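PDB 7ADK: lipoprotein from Mycoplasma mycoides subsp. capri, which probably cleaves proteins, possibly host immunoglobulins, at the cell surface as a lipid-anchored peptidase of the trypsin-like PA clan. Local coordinates for residues Tyr245-Lys250 and Val719-Lys724. Sequence-based numbering, arbitrary orientation.
Sequences YGSDGK and VNKVGK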
loop_
_atom_site.group_PDB
_atom_site.type_symbol
_atom_site.label_atom_id
_atom_site.label_comp_id
_atom_site.label_asym_id
_atom_site.label_seq_id
_atom_site.Cartn_x
_atom_site.Cartn_y
_atom_site.Cartn_z
ATOM N N TYR B 245 -31.363 21.243 10.783
ATOM C CA TYR B 245 -31.790 21.582 9.421
ATOM C C TYR B 245 -30.711 21.429 8.318
ATOM O O TYR B 245 -30.614 22.271 7.417
ATOM C CB TYR B 245 -32.384 22.990 9.463
ATOM N N GLY B 246 -29.904 20.370 8.385
ATOM C CA GLY B 246 -28.784 20.065 7.488
ATOM C C GLY B 246 -27.425 20.022 8.203
ATOM O O GLY B 246 -27.366 20.033 9.435
ATOM N N SER B 247 -26.337 19.975 7.433
ATOM C CA SER B 247 -24.943 19.974 7.911
ATOM C C SER B 247 -24.068 20.973 7.139
ATOM O O SER B 247 -24.425 21.424 6.047
ATOM C CB SER B 247 -24.342 18.567 7.836
ATOM O OG SER B 247 -25.043 17.673 8.675
ATOM N N ASP B 248 -22.925 21.334 7.725
ATOM C CA ASP B 248 -22.006 22.370 7.246
ATOM C C ASP B 248 -20.576 21.823 7.078
ATOM O O ASP B 248 -20.044 21.174 7.973
ATOM C CB ASP B 248 -22.037 23.581 8.196
ATOM C CG ASP B 248 -23.449 24.031 8.561
ATOM O OD1 ASP B 248 -24.146 24.581 7.694
ATOM O OD2 ASP B 248 -23.877 23.831 9.709
ATOM N N GLY B 249 -19.942 22.088 5.946
ATOM C CA GLY B 249 -18.602 21.622 5.608
ATOM C C GLY B 249 -17.447 22.369 6.274
ATOM O O GLY B 249 -17.638 23.389 6.930
ATOM N N LYS B 250 -16.233 21.845 6.107
ATOM C CA LYS B 250 -15.025 22.243 6.833
ATOM C C LYS B 250 -13.757 22.081 5.970
ATOM O O LYS B 250 -13.642 21.071 5.294
ATOM C CB LYS B 250 -14.874 21.324 8.054
ATOM C CG LYS B 250 -16.040 21.044 9.013
ATOM C CD LYS B 250 -16.382 22.149 10.000
ATOM C CE LYS B 250 -17.318 21.660 11.103
ATOM N NZ LYS B 250 -18.683 21.393 10.642
ATOM N N VAL B 719 -20.828 20.483 18.368
ATOM C CA VAL B 719 -20.777 19.156 17.729
ATOM C C VAL B 719 -21.715 18.178 18.463
ATOM O O VAL B 719 -21.381 17.023 18.691
ATOM C CB VAL B 719 -19.322 18.617 17.633
ATOM C CG1 VAL B 719 -19.181 17.493 16.614
ATOM C CG2 VAL B 719 -18.308 19.671 17.208
ATOM N N ASN B 720 -22.899 18.645 18.880
ATOM C CA ASN B 720 -23.891 17.877 19.655
ATOM C C ASN B 720 -24.386 16.586 18.958
ATOM O O ASN B 720 -24.827 15.658 19.620
ATOM C CB ASN B 720 -25.081 18.792 20.025
ATOM C CG ASN B 720 -25.489 19.793 18.953
ATOM O OD1 ASN B 720 -26.069 19.458 17.928
ATOM N ND2 ASN B 720 -25.128 21.038 19.107
ATOM N N LYS B 721 -24.267 16.536 17.629
ATOM C CA LYS B 721 -24.689 15.458 16.727
ATOM C C LYS B 721 -23.694 15.357 15.561
ATOM O O LYS B 721 -23.197 16.381 15.095
ATOM C CB LYS B 721 -26.137 15.780 16.313
ATOM C CG LYS B 721 -26.865 14.798 15.386
ATOM C CD LYS B 721 -26.704 15.050 13.879
ATOM C CE LYS B 721 -27.198 16.427 13.411
ATOM N NZ LYS B 721 -27.228 16.541 11.944
ATOM N N VAL B 722 -23.380 14.153 15.078
ATOM C CA VAL B 722 -22.582 13.931 13.847
ATOM C C VAL B 722 -23.300 12.956 12.910
ATOM O O VAL B 722 -23.858 11.954 13.351
ATOM C CB VAL B 722 -21.121 13.495 14.112
ATOM C CG1 VAL B 722 -20.329 14.570 14.843
ATOM C CG2 VAL B 722 -20.979 12.182 14.876
ATOM N N GLY B 723 -23.318 13.256 11.610
ATOM C CA GLY B 723 -24.178 12.588 10.620
ATOM C C GLY B 723 -25.654 13.031 10.648
ATOM O O GLY B 723 -25.956 14.170 10.997
ATOM N N LYS B 724 -26.567 12.124 10.269
ATOM C CA LYS B 724 -28.016 12.362 10.045
ATOM C C LYS B 724 -28.926 12.269 11.293
ATOM O O LYS B 724 -29.977 12.903 11.351
ATOM C CB LYS B 724 -28.480 11.392 8.929
ATOM C CG LYS B 724 -28.644 9.921 9.371
ATOM C CD LYS B 724 -28.407 8.876 8.266
ATOM C CE LYS B 724 -26.911 8.727 7.948
ATOM N NZ LYS B 724 -26.607 7.481 7.205
#
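K721 and S247 approach one another through their torsions: CG of K721 stands anti to the backbone N (chi1 -179°), after which bends at chi2 and chi3 fold the chain back over its own loop, while OG of S247 lies anti to the carbonyl carbon (chi1 -62°), on a side chain directed at residues 719-724. The two ends face each other with S247 OG 4.1 Å from K721 NZ, too long for a hydrogen bond. What holds the ammonium is a bond within its own loop, K721 NZ to G723 O at 2.9 Å, with a C=O...N angle of 167° that places the donor almost straight ahead of the carbonyl. Donor and acceptor are two positions apart, with only V722 between them, so this bond closes a local loop; G723 has a positive phi, which suits glycine. The neighbouring loop then supplies only distant oxygens: G246 O lies 4.3 Å from K721 NZ, and S247 OG lies at the same 4.3 Å from G723 O. Such spacing is consistent with at most a weak electrostatic attraction of the ammonium to G246 O and S247 OG. The buried area is small, 61 Å² in all, and the CA atoms of S247 and G723, the nearest pair, are 7.9 Å apart. Farther along residues 245-250, K250 NZ bonds to D248 O at 3.0 Å from above the carbonyl plane, hydrogen-bonds to S227 OG and makes a cation-pi contact with Y703. This is plain surface packing: residues 245-250, in the long loop between helix 220-226 and strand 289-293, pass loosely by the connection from helix 715-719 to strand 727-730.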